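Local structure of polyketide biosynthesis 3-hydroxy-3-methylglutaryl-ACP synthase PksG (Bacillus subtilis, 4YXT) at residues M21-A24 with K25-L29; D212-L215 with S216-Y220; P47-P51 with V52-V56; E407-E411 with F412-Y416; T278-L281 with T282-P286. The protein catalyses the aldol condensation of an acetyl group carried by an acyl-carrier protein with a beta-ketothioester polyketide intermediate during bacillaene biosynthesis. The protein carries 1 engineered substitution. One frame throughout, in Å; residues are numbered along the deposited sequence.

All five contacts are local, each made within a few residues of chain, and together they sample how helices begin and end and how a hairpin turns in a thiolase-like enzyme. Along the sequence they run interaction 1, 3, 2, 5, 4. Interaction 1 ends helix 20-27, interaction 3 opens helix 51-64, interaction 2 opens helix 213-234, and interaction 5 joins helix 273-283 to helix 285-288. Interactions 3 and 4 alone touch, their centres about 13 Å apart: Asp50 reaches Arg414 and Tyr416, tying the N-terminal family region to the late hairpin 403-419. Interactions 4 and 5 lie on opposite sides of the chain's centre, about 45 Å apart.

Interaction 1 (M21-A24 with K25-L29); sequences MELA and KYRHL
Lys25 N bonds Met21 O over 3.3 Å in a nearly straight bond, part of the last turns of helix 20-27, which closes two residues later in a Schellman motif. The lysine side chain bends back at chi2, bringing CD alongside that same carbonyl oxygen. Tyr26 repeats the regular pattern one step on, its N bonded to Glu22 O. Its side chain touches Glu368 of helix 364-370.

Arg27 is the last helical residue; its N-H is shared between two weak bonds, to Leu23 O and to Ala24 O. The aliphatic part of this side chain is what touches the preceding turn: CG, anti to the carbonyl carbon (chi1 -67°), lies 4.0 Å from Leu23 CD1, the two chains meeting at a slant. Beyond the bend at chi2, the guanidinium is spoken for elsewhere, with NE in a salt bridge to Glu165 and NH1 in another to Glu368, so the arginine pins the helix end to two other parts of the fold.

His28 takes a positive phi of 70°, the reversal that ends the helix. Its N makes the five-to-two bond of the motif, a weak one, to Lys25 O at 3.3 Å, and a further weak bond to Ala24 O. Leu29 supplies the wider-spanning, six-to-one bond, its N sending a hydrogen to Ala24 O at 3.2 Å and 165° from above the carbonyl plane. Leu29 lies back over the final turn, beside Phe34 of helix 31-37, with CD1 4.0 Å from Ala24 CB.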
# COMPACT_ATOMS: atom_id res chain seq x y z
N MET A 21 -26.50 2.48 -22.30
CA MET A 21 -27.38 3.26 -23.21
C MET A 21 -28.83 3.19 -22.74
O MET A 21 -29.49 4.21 -22.64
CB MET A 21 -27.24 2.81 -24.66
CG MET A 21 -25.84 3.01 -25.24
SD MET A 21 -24.83 1.51 -25.43
CE MET A 21 -23.49 2.16 -26.44
N GLU A 22 -29.31 1.99 -22.39
CA GLU A 22 -30.62 1.87 -21.73
C GLU A 22 -30.67 2.74 -20.48
O GLU A 22 -31.70 3.37 -20.18
CB GLU A 22 -30.93 0.43 -21.32
CG GLU A 22 -31.17 -0.55 -22.48
CD GLU A 22 -31.28 -2.03 -22.04
OE1 GLU A 22 -30.92 -2.40 -20.88
OE2 GLU A 22 -31.72 -2.87 -22.88
N LEU A 23 -29.58 2.76 -19.72
CA LEU A 23 -29.58 3.54 -18.47
C LEU A 23 -29.75 5.02 -18.79
O LEU A 23 -30.45 5.72 -18.11
CB LEU A 23 -28.31 3.30 -17.66
CG LEU A 23 -28.20 4.09 -16.37
CD1 LEU A 23 -29.21 3.57 -15.34
CD2 LEU A 23 -26.78 4.03 -15.82
N ALA A 24 -29.10 5.49 -19.83
CA ALA A 24 -29.18 6.90 -20.16
C ALA A 24 -30.66 7.29 -20.39
O ALA A 24 -31.14 8.30 -19.84
CB ALA A 24 -28.33 7.20 -21.38
N LYS A 25 -31.36 6.47 -21.19
CA LYS A 25 -32.79 6.62 -21.49
C LYS A 25 -33.59 6.76 -20.22
O LYS A 25 -34.40 7.68 -20.08
CB LYS A 25 -33.33 5.39 -22.24
CG LYS A 25 -33.35 5.49 -23.76
CD LYS A 25 -32.11 6.14 -24.32
CE LYS A 25 -32.15 6.15 -25.84
NZ LYS A 25 -32.00 4.76 -26.37
N TYR A 26 -33.36 5.84 -19.30
CA TYR A 26 -34.10 5.82 -18.06
C TYR A 26 -33.84 7.05 -17.18
O TYR A 26 -34.71 7.47 -16.41
CB TYR A 26 -33.71 4.57 -17.33
CG TYR A 26 -34.59 4.23 -16.16
CD1 TYR A 26 -35.69 3.37 -16.32
CD2 TYR A 26 -34.29 4.70 -14.89
CE1 TYR A 26 -36.48 3.03 -15.23
CE2 TYR A 26 -35.07 4.36 -13.79
CZ TYR A 26 -36.16 3.53 -13.96
OH TYR A 26 -36.92 3.22 -12.87
N ARG A 27 -32.66 7.64 -17.32
CA ARG A 27 -32.23 8.73 -16.47
C ARG A 27 -32.34 10.07 -17.18
O ARG A 27 -32.10 11.11 -16.56
CB ARG A 27 -30.78 8.51 -16.00
CG ARG A 27 -30.62 7.31 -15.07
CD ARG A 27 -30.82 7.64 -13.59
NE ARG A 27 -30.29 6.58 -12.71
CZ ARG A 27 -30.99 5.86 -11.83
NH1 ARG A 27 -32.30 6.08 -11.64
NH2 ARG A 27 -30.40 4.91 -11.10
N HIS A 28 -32.70 10.03 -18.46
CA HIS A 28 -32.98 11.23 -19.25
C HIS A 28 -31.76 12.08 -19.55
O HIS A 28 -31.85 13.30 -19.58
CB HIS A 28 -34.03 12.13 -18.57
CG HIS A 28 -35.29 11.42 -18.19
ND1 HIS A 28 -36.22 11.01 -19.12
CD2 HIS A 28 -35.78 11.08 -16.98
CE1 HIS A 28 -37.22 10.42 -18.50
NE2 HIS A 28 -36.98 10.45 -17.20
N LEU A 29 -30.62 11.45 -19.82
CA LEU A 29 -29.39 12.19 -20.01
C LEU A 29 -29.45 12.97 -21.31
O LEU A 29 -30.11 12.55 -22.25
CB LEU A 29 -28.20 11.24 -20.01
CG LEU A 29 -27.96 10.43 -18.73
CD1 LEU A 29 -26.62 9.72 -18.78
CD2 LEU A 29 -28.05 11.31 -17.49

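Interaction 2 (D212-L215 with S216-Y220); sequences DSDL and SLMSY
Ser216 grips Asp212 O twice, and these two hydrogen bonds to one carbonyl oxygen are the tight part of the contact. Ser216 N lies 3.0 Å from Asp212 O, nearly along the C=O axis, while its hydroxyl donates to the same oxygen from above the carbonyl plane, with Ser216 OG 2.8 Å from Asp212 O. That approach depends on the hydroxyl standing beside the backbone N (chi1 -41°), turned back toward the start of the helix. Asp212 in turn receives Leu215 N on OD2 at 3.1 Å, from well above the carboxylate plane. Further along, Ser219 N bonds Leu215 O at 2.8 Å. The hydroxyl of Ser219 also has Tyr326 OH as a partner.

The other side is looser and largely exposed. Met218 crosses Asp214 at a slant, bringing its methyl end toward the carboxylate, and Leu215 CD1 only just meets Met218 CE, at 4.5 Å. Leu217 rests on Met256 of helix 254-267.

The far end of the Tyr220 side chain leads off to His250, a residue that is probably catalytic, whose backbone O its OH bonds. Asp212 is the N-cap of helix 213-234, and its side chain makes the capping bond to Leu215 N.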
# COMPACT_ATOMS: atom_id res chain seq x y z
N ASP A 212 -14.40 16.71 -7.74
CA ASP A 212 -14.58 17.87 -8.58
C ASP A 212 -14.13 17.46 -9.99
O ASP A 212 -12.94 17.32 -10.27
CB ASP A 212 -13.70 18.97 -7.97
CG ASP A 212 -13.72 20.28 -8.75
OD1 ASP A 212 -13.30 21.27 -8.12
OD2 ASP A 212 -14.08 20.35 -9.95
N SER A 213 -15.11 17.24 -10.86
CA SER A 213 -14.86 16.71 -12.21
C SER A 213 -13.97 17.62 -13.09
O SER A 213 -13.13 17.12 -13.80
CB SER A 213 -16.18 16.34 -12.92
OG SER A 213 -17.25 17.18 -12.52
N ASP A 214 -14.17 18.93 -13.02
CA ASP A 214 -13.36 19.87 -13.78
C ASP A 214 -11.91 19.86 -13.28
O ASP A 214 -10.96 19.87 -14.07
CB ASP A 214 -13.97 21.28 -13.70
CG ASP A 214 -13.30 22.27 -14.67
OD1 ASP A 214 -13.59 22.21 -15.89
OD2 ASP A 214 -12.50 23.13 -14.20
N LEU A 215 -11.73 19.81 -11.97
CA LEU A 215 -10.36 19.70 -11.44
C LEU A 215 -9.63 18.41 -11.84
O LEU A 215 -8.45 18.47 -12.26
CB LEU A 215 -10.41 19.81 -9.92
CG LEU A 215 -9.08 20.09 -9.25
CD1 LEU A 215 -8.47 21.36 -9.84
CD2 LEU A 215 -9.29 20.20 -7.75
N SER A 216 -10.31 17.27 -11.71
CA SER A 216 -9.71 15.95 -12.06
C SER A 216 -9.24 15.95 -13.48
O SER A 216 -8.13 15.47 -13.81
CB SER A 216 -10.69 14.79 -11.88
OG SER A 216 -11.44 14.97 -10.68
N LEU A 217 -10.08 16.53 -14.34
CA LEU A 217 -9.77 16.66 -15.75
C LEU A 217 -8.48 17.45 -16.00
O LEU A 217 -7.57 16.98 -16.71
CB LEU A 217 -10.97 17.25 -16.51
CG LEU A 217 -10.67 17.65 -17.96
CD1 LEU A 217 -10.05 16.48 -18.71
CD2 LEU A 217 -11.94 18.18 -18.65
N MET A 218 -8.37 18.63 -15.40
CA MET A 218 -7.17 19.46 -15.53
C MET A 218 -5.97 18.73 -14.98
O MET A 218 -4.90 18.78 -15.60
CB MET A 218 -7.25 20.77 -14.73
CG MET A 218 -7.78 22.03 -15.37
SD MET A 218 -7.78 23.30 -14.05
CE MET A 218 -9.52 23.48 -13.63
N SER A 219 -6.09 18.13 -13.79
CA SER A 219 -4.91 17.45 -13.20
C SER A 219 -4.48 16.21 -14.02
O SER A 219 -3.30 16.04 -14.37
CB SER A 219 -5.10 17.16 -11.73
OG SER A 219 -6.29 16.45 -11.50
N TYR A 220 -5.43 15.39 -14.42
CA TYR A 220 -5.12 14.33 -15.39
C TYR A 220 -4.36 14.82 -16.58
O TYR A 220 -3.37 14.22 -16.96
CB TYR A 220 -6.42 13.67 -15.86
CG TYR A 220 -6.31 12.49 -16.79
CD1 TYR A 220 -5.90 12.65 -18.13
CD2 TYR A 220 -6.61 11.20 -16.34
CE1 TYR A 220 -5.85 11.54 -19.00
CE2 TYR A 220 -6.55 10.11 -17.19
CZ TYR A 220 -6.17 10.27 -18.51
OH TYR A 220 -6.10 9.18 -19.33

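Interaction 3 (P47-P51 with V52-V56); sequences PYEDP and VTFGV
Asp50 and Thr53 exchange bonds between side chain and backbone. Thr53 N donates to Asp50 OD1 at 2.8 Å and 168°, meeting the oxygen nearly along its C-O axis. In return Asp50 N donates to Thr53 OG1, also over 2.8 Å. Both groups are placed by first torsions that set them between their own backbone N and carbonyl carbon: Asp50 CG at chi1 76°, and Thr53 OG1 in the same way. The methyl CG2 of Thr53 is thereby left packing against Asp50 OD1 at 3.4 Å.

This reciprocal pair is a capping box, with Asp50 as the N-cap of helix 51-64. The first backbone bonds of the helix follow directly, Phe54 N to Asp50 O and Gly55 N to Pro51 O.

Around the box, Glu49 crosses Thr53 at about a right angle and presents CB to the edge of the Phe54 ring, 3.7 Å from CE1. Its carboxylate runs on past that ring, with OE2 3.6 Å from CE1 and the two planes 41° apart; OE1 is held by Leu46 N. Farther out, Asp50 OD2 forms a salt bridge with Arg414 and a hydrogen bond with Tyr416 OH, both from the hairpin 403-419. Pro51 and Val52 pack against Leu91 of helix 91-99, and Phe12 meets the Phe54 ring edge-to-face.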
# COMPACT_ATOMS: atom_id res chain seq x y z
N PRO A 47 -24.08 -8.28 -4.30
CA PRO A 47 -23.91 -8.38 -2.86
C PRO A 47 -22.97 -9.49 -2.40
O PRO A 47 -22.35 -9.37 -1.34
CB PRO A 47 -25.34 -8.67 -2.38
CG PRO A 47 -26.17 -7.88 -3.33
CD PRO A 47 -25.50 -8.08 -4.65
N TYR A 48 -22.86 -10.56 -3.18
CA TYR A 48 -21.99 -11.66 -2.79
C TYR A 48 -20.66 -11.62 -3.57
O TYR A 48 -20.00 -12.63 -3.75
CB TYR A 48 -22.71 -13.01 -2.94
CG TYR A 48 -23.54 -13.13 -4.16
CD1 TYR A 48 -24.93 -12.97 -4.12
CD2 TYR A 48 -22.95 -13.39 -5.39
CE1 TYR A 48 -25.69 -13.10 -5.29
CE2 TYR A 48 -23.69 -13.52 -6.54
CZ TYR A 48 -25.05 -13.38 -6.49
OH TYR A 48 -25.73 -13.52 -7.67
N GLU A 49 -20.31 -10.45 -4.08
CA GLU A 49 -18.98 -10.26 -4.62
C GLU A 49 -18.38 -9.17 -3.77
O GLU A 49 -19.10 -8.40 -3.14
CB GLU A 49 -19.05 -9.86 -6.05
CG GLU A 49 -19.65 -10.92 -6.93
CD GLU A 49 -19.81 -10.41 -8.33
OE1 GLU A 49 -20.64 -9.49 -8.55
OE2 GLU A 49 -19.03 -10.88 -9.18
N ASP A 50 -17.07 -9.19 -3.71
CA ASP A 50 -16.31 -8.17 -3.05
C ASP A 50 -14.96 -8.07 -3.77
O ASP A 50 -14.76 -8.71 -4.78
CB ASP A 50 -16.22 -8.46 -1.56
CG ASP A 50 -15.25 -9.55 -1.23
OD1 ASP A 50 -14.58 -10.11 -2.13
OD2 ASP A 50 -15.12 -9.78 -0.02
N PRO A 51 -14.07 -7.20 -3.30
CA PRO A 51 -12.75 -7.19 -4.01
C PRO A 51 -11.90 -8.44 -3.95
O PRO A 51 -10.99 -8.60 -4.79
CB PRO A 51 -12.02 -6.04 -3.32
CG PRO A 51 -13.14 -5.15 -2.86
CD PRO A 51 -14.25 -6.03 -2.43
N VAL A 52 -12.08 -9.26 -2.93
CA VAL A 52 -11.42 -10.58 -2.90
C VAL A 52 -11.96 -11.50 -4.01
O VAL A 52 -11.21 -12.05 -4.82
CB VAL A 52 -11.65 -11.27 -1.54
CG1 VAL A 52 -10.98 -12.63 -1.55
CG2 VAL A 52 -11.12 -10.36 -0.41
N THR A 53 -13.27 -11.59 -4.11
CA THR A 53 -13.87 -12.42 -5.13
C THR A 53 -13.42 -11.93 -6.47
O THR A 53 -13.05 -12.75 -7.32
CB THR A 53 -15.41 -12.48 -5.05
OG1 THR A 53 -15.98 -11.20 -5.38
CG2 THR A 53 -15.86 -12.89 -3.63
N PHE A 54 -13.44 -10.61 -6.65
CA PHE A 54 -13.11 -10.01 -7.95
C PHE A 54 -11.67 -10.30 -8.26
O PHE A 54 -11.40 -10.67 -9.39
CB PHE A 54 -13.36 -8.50 -8.01
CG PHE A 54 -14.66 -8.11 -8.61
CD1 PHE A 54 -15.83 -8.35 -7.96
CD2 PHE A 54 -14.71 -7.48 -9.86
CE1 PHE A 54 -17.06 -7.99 -8.52
CE2 PHE A 54 -15.92 -7.11 -10.44
CZ PHE A 54 -17.10 -7.37 -9.77
N GLY A 55 -10.77 -10.17 -7.26
CA GLY A 55 -9.33 -10.45 -7.45
C GLY A 55 -9.00 -11.94 -7.69
O GLY A 55 -8.16 -12.28 -8.55
N VAL A 56 -9.60 -12.82 -6.91
CA VAL A 56 -9.41 -14.29 -7.07
C VAL A 56 -9.87 -14.73 -8.41
O VAL A 56 -9.12 -15.36 -9.16
CB VAL A 56 -10.08 -15.07 -5.96
CG1 VAL A 56 -10.13 -16.59 -6.20
CG2 VAL A 56 -9.32 -14.77 -4.65

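Interaction 4 (E407-E411 with F412-Y416); sequences EEISE and FHRKY
Lys415 and Glu408 are joined through both backbone and side chain. Lys415 N donates to Glu408 O at 2.8 Å and 167°, the straightest of the bonds across this pair of strands. Above it the two side chains run side by side in the same direction, and Lys415, bent at chi3 and chi4, brings NZ to a salt bridge with Glu408 OE1 at 3.4 Å, its hydrogen bond weak. The carbonyl of Lys415 accepts twice: Glu407 N lies in its carbonyl plane at 2.9 Å, and Glu408 N adds a weak bond. Two successive residues of one strand, Glu407 and Glu408, opposite the single Lys415 make a classic beta bulge.

Nearer the turn, Ser410 N donates to His413 O at 3.0 Å, and His413 N returns a bond to Ser410 O at 2.7 Å. These close a type I' beta turn running from Ser410 to His413, in which Glu411 and Phe412 both take positive phi. The whole is a beta hairpin of strands 403-410 and 413-419, and Phe412 at its end packs on Pro204 of the second subunit.

Ile409 and Arg414 form the non-hydrogen-bonded pair on the other face from Glu408 and Lys415. Ile409 CA makes a CA-H...O contact with His413 O at 3.3 Å. Its side chain lies alongside the extended arginine and sets CD1 over one face of the guanidinium, off toward the rim, 3.9 Å from Arg414 NE. Arg414 NH1 salt-bridges Asp50 at the start of helix 51-64. On the turn side, Ile409 CG2 packs 3.6 Å from the carbonyl carbon of Phe412.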
# COMPACT_ATOMS: atom_id res chain seq x y z
N GLU A 407 -19.81 -15.88 0.96
CA GLU A 407 -20.88 -16.69 1.49
C GLU A 407 -21.43 -16.06 2.77
O GLU A 407 -22.62 -16.10 3.01
CB GLU A 407 -20.32 -18.09 1.78
CG GLU A 407 -21.35 -19.19 2.06
CD GLU A 407 -20.80 -20.28 2.98
OE1 GLU A 407 -20.01 -19.96 3.91
OE2 GLU A 407 -21.17 -21.46 2.77
N GLU A 408 -20.55 -15.49 3.60
CA GLU A 408 -20.94 -15.05 4.91
C GLU A 408 -19.81 -14.28 5.59
O GLU A 408 -18.64 -14.54 5.34
CB GLU A 408 -21.24 -16.28 5.76
CG GLU A 408 -21.98 -16.01 7.07
CD GLU A 408 -21.63 -17.03 8.15
OE1 GLU A 408 -21.14 -18.14 7.82
OE2 GLU A 408 -21.85 -16.71 9.35
N ILE A 409 -20.16 -13.40 6.52
CA ILE A 409 -19.17 -12.78 7.42
C ILE A 409 -19.61 -13.13 8.83
O ILE A 409 -20.77 -12.90 9.19
CB ILE A 409 -19.10 -11.24 7.22
CG1 ILE A 409 -18.94 -10.92 5.74
CG2 ILE A 409 -17.98 -10.60 8.02
CD1 ILE A 409 -18.93 -9.44 5.41
N SER A 410 -18.72 -13.75 9.62
CA SER A 410 -18.97 -13.92 11.06
C SER A 410 -17.79 -13.45 11.86
O SER A 410 -16.64 -13.73 11.53
CB SER A 410 -19.27 -15.37 11.42
OG SER A 410 -18.37 -16.22 10.76
N GLU A 411 -18.10 -12.72 12.93
CA GLU A 411 -17.13 -12.01 13.75
C GLU A 411 -16.08 -11.23 12.91
O GLU A 411 -14.89 -11.23 13.20
CB GLU A 411 -16.52 -12.99 14.71
CG GLU A 411 -17.59 -13.82 15.40
CD GLU A 411 -18.72 -12.96 15.93
OE1 GLU A 411 -18.60 -12.44 17.06
OE2 GLU A 411 -19.74 -12.81 15.21
N PHE A 412 -16.57 -10.53 11.89
CA PHE A 412 -15.77 -9.85 10.85
C PHE A 412 -14.96 -10.77 9.95
O PHE A 412 -14.42 -10.31 8.97
CB PHE A 412 -14.87 -8.75 11.41
CG PHE A 412 -15.59 -7.73 12.28
CD1 PHE A 412 -16.34 -6.72 11.71
CD2 PHE A 412 -15.44 -7.76 13.67
CE1 PHE A 412 -16.95 -5.77 12.50
CE2 PHE A 412 -16.03 -6.79 14.47
CZ PHE A 412 -16.78 -5.80 13.87
N HIS A 413 -14.94 -12.07 10.20
CA HIS A 413 -14.21 -12.97 9.31
C HIS A 413 -15.04 -13.31 8.06
O HIS A 413 -16.14 -13.85 8.15
CB HIS A 413 -13.76 -14.20 10.09
CG HIS A 413 -12.93 -15.15 9.30
ND1 HIS A 413 -11.91 -14.74 8.47
CD2 HIS A 413 -12.99 -16.50 9.19
CE1 HIS A 413 -11.38 -15.80 7.88
NE2 HIS A 413 -12.03 -16.87 8.29
N ARG A 414 -14.52 -13.00 6.88
CA ARG A 414 -15.18 -13.31 5.63
C ARG A 414 -14.94 -14.72 5.13
O ARG A 414 -13.80 -15.15 4.98
CB ARG A 414 -14.76 -12.35 4.52
CG ARG A 414 -14.94 -10.93 4.90
CD ARG A 414 -14.88 -10.01 3.74
NE ARG A 414 -15.34 -8.71 4.14
CZ ARG A 414 -15.95 -7.86 3.34
NH1 ARG A 414 -16.20 -8.18 2.09
NH2 ARG A 414 -16.34 -6.68 3.80
N LYS A 415 -16.02 -15.42 4.78
CA LYS A 415 -15.85 -16.76 4.28
C LYS A 415 -16.40 -16.90 2.89
O LYS A 415 -17.50 -16.45 2.61
CB LYS A 415 -16.45 -17.74 5.27
CG LYS A 415 -15.77 -17.62 6.65
CD LYS A 415 -16.60 -18.25 7.75
CE LYS A 415 -16.91 -19.72 7.43
NZ LYS A 415 -18.30 -19.99 7.86
N TYR A 416 -15.59 -17.47 2.00
CA TYR A 416 -15.90 -17.57 0.60
C TYR A 416 -16.15 -19.02 0.21
O TYR A 416 -15.87 -19.92 0.94
CB TYR A 416 -14.80 -16.92 -0.26
CG TYR A 416 -14.54 -15.47 0.12
CD1 TYR A 416 -15.10 -14.44 -0.58
CD2 TYR A 416 -13.72 -15.15 1.22
CE1 TYR A 416 -14.88 -13.11 -0.21
CE2 TYR A 416 -13.49 -13.84 1.59
CZ TYR A 416 -14.06 -12.83 0.88
OH TYR A 416 -13.83 -11.54 1.25

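Interaction 5 (T278-L281 with T282-P286); sequences TDFL and TRVKP
Asp279 and Arg283, four residues apart on helix 273-283, cross at a slant with the carboxylate and guanidinium planes 57° apart. The carboxylate is brought to the arginine by a first torsion that leaves CG trans to the backbone N (chi1 -168°), and the salt bridge runs from OD1 to NE at 2.8 Å. OD2 lies at the guanidinium edge, in its plane, near NH2, whose position is less certain. Asp279 OD2 also accepts from His261 NE2.

Phe280 and Val284 meet at about a right angle, with Val284 CG1 3.9 Å from Phe280 CE1. Lys285 approaches the same ring at a slant through CB. Beyond it, its chain runs beside Leu281 in the same direction, with Lys285 CD 4.0 Å from Leu281 CD2.

Beneath these side chains the backbone changes course. Phe280 O accepts from Val284 N above the carbonyl plane and from Lys285 N at 2.8 Å, nearly in line with the C=O, at the passage from helix 273-283 to the residues leading into 285-288. Two residues earlier in the chain, Thr278 O accepts from both Thr282 N and OG1.

Helix 254-267 lies against this bend, with His261 touching Phe280 and Val284 and Met265 touching Asp279 and Arg283. Strand 246-249, one of the two outermost strands of the main sheet within this chain, takes Arg283 on Leu247, Val284 on Tyr249 and Pro286 on Tyr246.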
# COMPACT_ATOMS: atom_id res chain seq x y z
N THR A 278 -6.42 9.79 -37.18
CA THR A 278 -5.71 8.65 -37.75
C THR A 278 -4.88 7.95 -36.65
O THR A 278 -4.96 6.74 -36.44
CB THR A 278 -4.86 9.12 -38.95
OG1 THR A 278 -5.74 9.64 -39.96
CG2 THR A 278 -4.05 7.99 -39.54
N ASP A 279 -4.10 8.75 -35.94
CA ASP A 279 -3.34 8.27 -34.85
C ASP A 279 -4.24 7.68 -33.71
O ASP A 279 -3.90 6.67 -33.13
CB ASP A 279 -2.43 9.41 -34.36
CG ASP A 279 -1.39 8.94 -33.42
OD1 ASP A 279 -0.46 8.25 -33.83
OD2 ASP A 279 -1.53 9.27 -32.25
N PHE A 280 -5.37 8.30 -33.41
CA PHE A 280 -6.29 7.75 -32.43
C PHE A 280 -6.72 6.30 -32.78
O PHE A 280 -6.79 5.43 -31.89
CB PHE A 280 -7.49 8.64 -32.28
CG PHE A 280 -8.55 8.10 -31.33
CD1 PHE A 280 -8.43 8.24 -29.95
CD2 PHE A 280 -9.66 7.43 -31.82
CE1 PHE A 280 -9.43 7.75 -29.09
CE2 PHE A 280 -10.64 6.93 -30.97
CZ PHE A 280 -10.53 7.10 -29.60
N LEU A 281 -7.04 6.09 -34.06
CA LEU A 281 -7.61 4.85 -34.55
C LEU A 281 -6.60 3.75 -34.54
O LEU A 281 -6.90 2.69 -34.14
CB LEU A 281 -8.02 4.99 -36.01
CG LEU A 281 -9.29 5.71 -36.32
CD1 LEU A 281 -9.48 5.62 -37.83
CD2 LEU A 281 -10.44 5.10 -35.54
N THR A 282 -5.39 4.04 -35.03
CA THR A 282 -4.29 3.11 -34.98
C THR A 282 -3.84 2.73 -33.54
O THR A 282 -3.78 1.56 -33.19
CB THR A 282 -3.12 3.72 -35.71
OG1 THR A 282 -3.55 4.04 -37.03
CG2 THR A 282 -1.98 2.78 -35.81
N ARG A 283 -3.56 3.74 -32.71
CA ARG A 283 -2.76 3.53 -31.53
C ARG A 283 -3.48 3.49 -30.24
O ARG A 283 -2.90 3.11 -29.24
CB ARG A 283 -1.76 4.66 -31.43
CG ARG A 283 -0.73 4.60 -32.52
CD ARG A 283 0.51 5.28 -32.05
NE ARG A 283 0.30 6.67 -31.68
CZ ARG A 283 1.23 7.42 -31.12
NH1 ARG A 283 2.44 6.91 -30.82
NH2 ARG A 283 0.96 8.68 -30.87
N VAL A 284 -4.72 3.95 -30.23
CA VAL A 284 -5.43 4.23 -29.00
C VAL A 284 -6.73 3.46 -28.88
O VAL A 284 -7.04 2.86 -27.82
CB VAL A 284 -5.71 5.73 -28.89
CG1 VAL A 284 -6.33 6.06 -27.55
CG2 VAL A 284 -4.42 6.52 -29.10
N LYS A 285 -7.49 3.46 -29.96
CA LYS A 285 -8.79 2.81 -29.97
C LYS A 285 -8.71 1.32 -29.63
O LYS A 285 -9.57 0.84 -28.97
CB LYS A 285 -9.51 3.02 -31.32
CG LYS A 285 -10.71 2.12 -31.53
CD LYS A 285 -11.56 2.57 -32.72
CE LYS A 285 -12.98 1.99 -32.68
NZ LYS A 285 -12.98 0.52 -32.99
N PRO A 286 -7.69 0.58 -30.09
CA PRO A 286 -7.68 -0.82 -29.56
C PRO A 286 -7.78 -0.96 -27.99
O PRO A 286 -8.58 -1.79 -27.44
CB PRO A 286 -6.37 -1.37 -30.11
CG PRO A 286 -6.19 -0.60 -31.41
CD PRO A 286 -6.66 0.78 -31.10